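Local coordinates for protein denovo NTF2 (Synthetic construct, PDB 6W40) that is a computationally designed NTF2-like protein with no known natural function, probably meant as a scaffold for pockets of varied shape, at residues K6-K17 and I106-K114. Residues are numbered along the deposited sequence; the frame is centred on the assembly and turned at random.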
loop_
_atom_site.group_PDB
_atom_site.type_symbol
_atom_site.label_atom_id
_atom_site.label_comp_id
_atom_site.label_asym_id
_atom_site.label_seq_id
_atom_site.Cartn_x
_atom_site.Cartn_y
_atom_site.Cartn_z
ATOM N N LYS A 6 -14.520 6.184 5.125
ATOM C CA LYS A 6 -14.131 6.016 3.728
ATOM C C LYS A 6 -12.616 6.015 3.574
ATOM O O LYS A 6 -12.065 5.250 2.773
ATOM C CB LYS A 6 -14.765 7.122 2.881
ATOM C CG LYS A 6 -14.176 7.279 1.490
ATOM C CD LYS A 6 -14.377 6.034 0.646
ATOM C CE LYS A 6 -13.778 6.221 -0.732
ATOM N NZ LYS A 6 -12.391 6.756 -0.654
ATOM N N HIS A 7 -11.923 6.852 4.348
ATOM C CA HIS A 7 -10.470 6.915 4.242
ATOM C C HIS A 7 -9.817 5.675 4.838
ATOM O O HIS A 7 -8.814 5.181 4.308
ATOM C CB HIS A 7 -9.949 8.177 4.921
ATOM C CG HIS A 7 -8.795 8.803 4.206
ATOM N ND1 HIS A 7 -8.837 9.114 2.863
ATOM C CD2 HIS A 7 -7.568 9.170 4.640
ATOM C CE1 HIS A 7 -7.686 9.649 2.501
ATOM N NE2 HIS A 7 -6.899 9.696 3.561
ATOM N N LEU A 8 -10.363 5.166 5.945
ATOM C CA LEU A 8 -9.878 3.905 6.498
ATOM C C LEU A 8 -10.028 2.776 5.490
ATOM O O LEU A 8 -9.162 1.896 5.394
ATOM C CB LEU A 8 -10.635 3.567 7.781
ATOM C CG LEU A 8 -10.051 3.981 9.132
ATOM C CD1 LEU A 8 -9.855 5.483 9.220
ATOM C CD2 LEU A 8 -10.964 3.496 10.241
ATOM N N ARG A 9 -11.124 2.781 4.732
ATOM C CA ARG A 9 -11.340 1.747 3.727
ATOM C C ARG A 9 -10.346 1.875 2.580
ATOM O O ARG A 9 -9.810 0.870 2.105
ATOM C CB ARG A 9 -12.778 1.813 3.216
ATOM C CG ARG A 9 -13.789 1.147 4.138
ATOM C CD ARG A 9 -15.014 2.019 4.374
ATOM N NE ARG A 9 -15.383 2.806 3.201
ATOM C CZ ARG A 9 -16.485 3.543 3.117
ATOM N NH1 ARG A 9 -17.331 3.591 4.137
ATOM N NH2 ARG A 9 -16.744 4.232 2.013
ATOM N N ASP A 10 -10.080 3.106 2.132
ATOM C CA ASP A 10 -9.115 3.315 1.055
ATOM C C ASP A 10 -7.745 2.759 1.426
ATOM O O ASP A 10 -7.122 2.039 0.638
ATOM C CB ASP A 10 -9.019 4.805 0.720
ATOM C CG ASP A 10 -9.675 5.153 -0.606
ATOM O OD1 ASP A 10 -9.624 4.318 -1.534
ATOM O OD2 ASP A 10 -10.236 6.261 -0.723
ATOM N N MET A 11 -7.266 3.073 2.633
ATOM C CA MET A 11 -5.954 2.599 3.065
ATOM C C MET A 11 -5.894 1.077 3.108
ATOM O O MET A 11 -4.894 0.478 2.696
ATOM C CB MET A 11 -5.608 3.183 4.435
ATOM C CG MET A 11 -5.125 4.618 4.399
ATOM S SD MET A 11 -3.494 4.769 3.644
ATOM C CE MET A 11 -2.515 3.756 4.751
ATOM N N MET A 12 -6.952 0.434 3.607
ATOM C CA MET A 12 -6.975 -1.025 3.648
ATOM C C MET A 12 -6.934 -1.629 2.250
ATOM O O MET A 12 -6.407 -2.732 2.066
ATOM C CB MET A 12 -8.208 -1.515 4.406
ATOM C CG MET A 12 -8.050 -1.501 5.919
ATOM S SD MET A 12 -9.526 -2.038 6.803
ATOM C CE MET A 12 -9.839 -3.620 6.021
ATOM N N GLU A 13 -7.481 -0.929 1.253
ATOM C CA GLU A 13 -7.369 -1.408 -0.120
ATOM C C GLU A 13 -5.925 -1.341 -0.600
ATOM O O GLU A 13 -5.417 -2.292 -1.203
ATOM C CB GLU A 13 -8.278 -0.597 -1.048
ATOM C CG GLU A 13 -9.732 -0.493 -0.614
ATOM C CD GLU A 13 -10.524 -1.766 -0.833
ATOM O OE1 GLU A 13 -9.938 -2.775 -1.279
ATOM O OE2 GLU A 13 -11.744 -1.754 -0.565
ATOM N N ILE A 14 -5.244 -0.225 -0.325
ATOM C CA ILE A 14 -3.886 -0.031 -0.830
ATOM C C ILE A 14 -2.948 -1.094 -0.275
ATOM O O ILE A 14 -2.120 -1.653 -1.005
ATOM C CB ILE A 14 -3.381 1.384 -0.490
ATOM C CG1 ILE A 14 -4.440 2.434 -0.823
ATOM C CG2 ILE A 14 -2.086 1.678 -1.229
ATOM C CD1 ILE A 14 -4.955 2.370 -2.231
ATOM N N VAL A 15 -3.062 -1.388 1.021
ATOM C CA VAL A 15 -2.128 -2.318 1.644
ATOM C C VAL A 15 -2.351 -3.739 1.137
ATOM O O VAL A 15 -1.394 -4.510 1.000
ATOM C CB VAL A 15 -2.228 -2.233 3.181
ATOM C CG1 VAL A 15 -1.904 -0.819 3.659
ATOM C CG2 VAL A 15 -3.609 -2.651 3.657
ATOM N N ILE A 16 -3.597 -4.109 0.831
ATOM C CA ILE A 16 -3.859 -5.471 0.374
ATOM C C ILE A 16 -3.361 -5.661 -1.052
ATOM O O ILE A 16 -2.718 -6.669 -1.370
ATOM C CB ILE A 16 -5.356 -5.812 0.496
ATOM C CG1 ILE A 16 -5.751 -5.968 1.965
ATOM C CG2 ILE A 16 -5.676 -7.082 -0.283
ATOM C CD1 ILE A 16 -6.925 -6.913 2.200
ATOM N N LYS A 17 -3.633 -4.692 -1.928
ATOM C CA LYS A 17 -3.276 -4.834 -3.335
ATOM C C LYS A 17 -1.781 -4.648 -3.559
ATOM O O LYS A 17 -1.128 -5.500 -4.170
ATOM C CB LYS A 17 -4.058 -3.828 -4.182
ATOM C CG LYS A 17 -5.537 -3.762 -3.871
ATOM C CD LYS A 17 -6.213 -5.097 -4.086
ATOM C CE LYS A 17 -6.263 -5.447 -5.553
ATOM N NZ LYS A 17 -6.829 -4.328 -6.351
ATOM N N ILE A 106 -11.223 2.778 -8.075
ATOM C CA ILE A 106 -12.270 3.618 -7.506
ATOM C C ILE A 106 -12.937 2.835 -6.385
ATOM O O ILE A 106 -13.420 1.716 -6.600
ATOM C CB ILE A 106 -13.294 4.045 -8.567
ATOM C CG1 ILE A 106 -12.601 4.825 -9.687
ATOM C CG2 ILE A 106 -14.400 4.875 -7.936
ATOM C CD1 ILE A 106 -13.541 5.299 -10.773
ATOM N N VAL A 107 -12.963 3.420 -5.191
ATOM C CA VAL A 107 -13.514 2.775 -4.005
ATOM C C VAL A 107 -14.820 3.472 -3.649
ATOM O O VAL A 107 -14.846 4.692 -3.438
ATOM C CB VAL A 107 -12.525 2.812 -2.831
ATOM C CG1 VAL A 107 -13.152 2.202 -1.588
ATOM C CG2 VAL A 107 -11.245 2.080 -3.202
ATOM N N VAL A 108 -15.902 2.700 -3.588
ATOM C CA VAL A 108 -17.226 3.208 -3.244
ATOM C C VAL A 108 -17.787 2.345 -2.124
ATOM O O VAL A 108 -17.938 1.128 -2.292
ATOM C CB VAL A 108 -18.180 3.210 -4.451
ATOM C CG1 VAL A 108 -19.576 3.631 -4.016
ATOM C CG2 VAL A 108 -17.660 4.129 -5.541
ATOM N N ASP A 109 -18.091 2.974 -0.987
ATOM C CA ASP A 109 -18.690 2.299 0.167
ATOM C C ASP A 109 -17.842 1.107 0.616
ATOM O O ASP A 109 -18.344 0.008 0.863
ATOM C CB ASP A 109 -20.133 1.879 -0.136
ATOM C CG ASP A 109 -20.894 1.454 1.107
ATOM O OD1 ASP A 109 -21.165 0.244 1.256
ATOM O OD2 ASP A 109 -21.202 2.326 1.946
ATOM N N GLY A 110 -16.533 1.336 0.713
ATOM C CA GLY A 110 -15.611 0.322 1.177
ATOM C C GLY A 110 -15.337 -0.812 0.216
ATOM O O GLY A 110 -14.584 -1.726 0.568
ATOM N N LYS A 111 -15.916 -0.791 -0.978
ATOM C CA LYS A 111 -15.703 -1.834 -1.967
ATOM C C LYS A 111 -15.137 -1.230 -3.243
ATOM O O LYS A 111 -15.411 -0.073 -3.579
ATOM C CB LYS A 111 -17.006 -2.585 -2.271
ATOM C CG LYS A 111 -17.465 -3.500 -1.144
ATOM C CD LYS A 111 -16.607 -4.752 -1.072
ATOM C CE LYS A 111 -16.868 -5.540 0.200
ATOM N NZ LYS A 111 -16.332 -4.841 1.402
ATOM N N ILE A 112 -14.335 -2.024 -3.947
ATOM C CA ILE A 112 -13.751 -1.584 -5.211
ATOM C C ILE A 112 -14.853 -1.598 -6.266
ATOM O O ILE A 112 -15.360 -2.660 -6.635
ATOM C CB ILE A 112 -12.570 -2.466 -5.625
ATOM C CG1 ILE A 112 -11.484 -2.454 -4.546
ATOM C CG2 ILE A 112 -12.002 -1.993 -6.949
ATOM C CD1 ILE A 112 -10.296 -3.336 -4.866
ATOM N N LYS A 113 -15.227 -0.413 -6.750
ATOM C CA LYS A 113 -16.296 -0.278 -7.731
ATOM C C LYS A 113 -15.784 -0.263 -9.165
ATOM O O LYS A 113 -16.508 -0.681 -10.076
ATOM C CB LYS A 113 -17.102 0.998 -7.460
ATOM C CG LYS A 113 -18.260 1.236 -8.426
ATOM C CD LYS A 113 -19.243 0.072 -8.426
ATOM C CE LYS A 113 -20.280 0.224 -9.531
ATOM N NZ LYS A 113 -19.665 0.173 -10.887
ATOM N N LYS A 114 -14.555 0.197 -9.394
ATOM C CA LYS A 114 -14.020 0.256 -10.746
ATOM C C LYS A 114 -12.507 0.094 -10.715
ATOM O O LYS A 114 -11.830 0.670 -9.861
ATOM C CB LYS A 114 -14.397 1.572 -11.434
ATOM C CG LYS A 114 -13.998 1.647 -12.896
ATOM C CD LYS A 114 -14.453 2.953 -13.519
ATOM C CE LYS A 114 -14.131 2.990 -14.999
ATOM N NZ LYS A 114 -14.570 4.263 -15.630
#
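Lys6 brings CE against Val107, 3.3 Å from Val107 O. CG leaves anti to the backbone N (chi1 165°), and the chain then bends at chi2 and chi4. Arg9 covers the turn. Its aliphatic part runs past Gly110, with Arg9 CG 3.6 Å from Gly110 CA. The guanidinium then lies with one face over the Asp109-Gly110 peptide, Asp109 C standing 3.5 Å above its plane. Arg9 NE is 3.1 Å from Gly110 N, but both are donors and no bond forms. The backbones come nearest here, with the CA atoms of Arg9 and Gly110 5.2 Å apart. Asp10 slides past Val107 and lays OD1 against the CG2 methyl.

The turn, type I' from Val108 to Lys111, joins two antiparallel strands of the curved sheet. In this NTF2-like fold the N-terminal helix 2-18 packs against that hairpin.

Glu13 faces Val107 and Ile112. Glu13 CG lies beside the CG2 methyl of Val107, and a bend at chi2 (-75°) sends the carboxylate across Ile112. Glu13 OE1 is 3.6 Å from Ile112 CG1. Glu13 OE2 and Gly110 O are two acceptors only 3.1 Å apart, probably an unfavourable approach. Lys17 meets Ile112 end to end, Lys17 NZ 3.9 Å from Ile112 CD1, while its side chain also touches Phe27 and Met30 of helix 27-30.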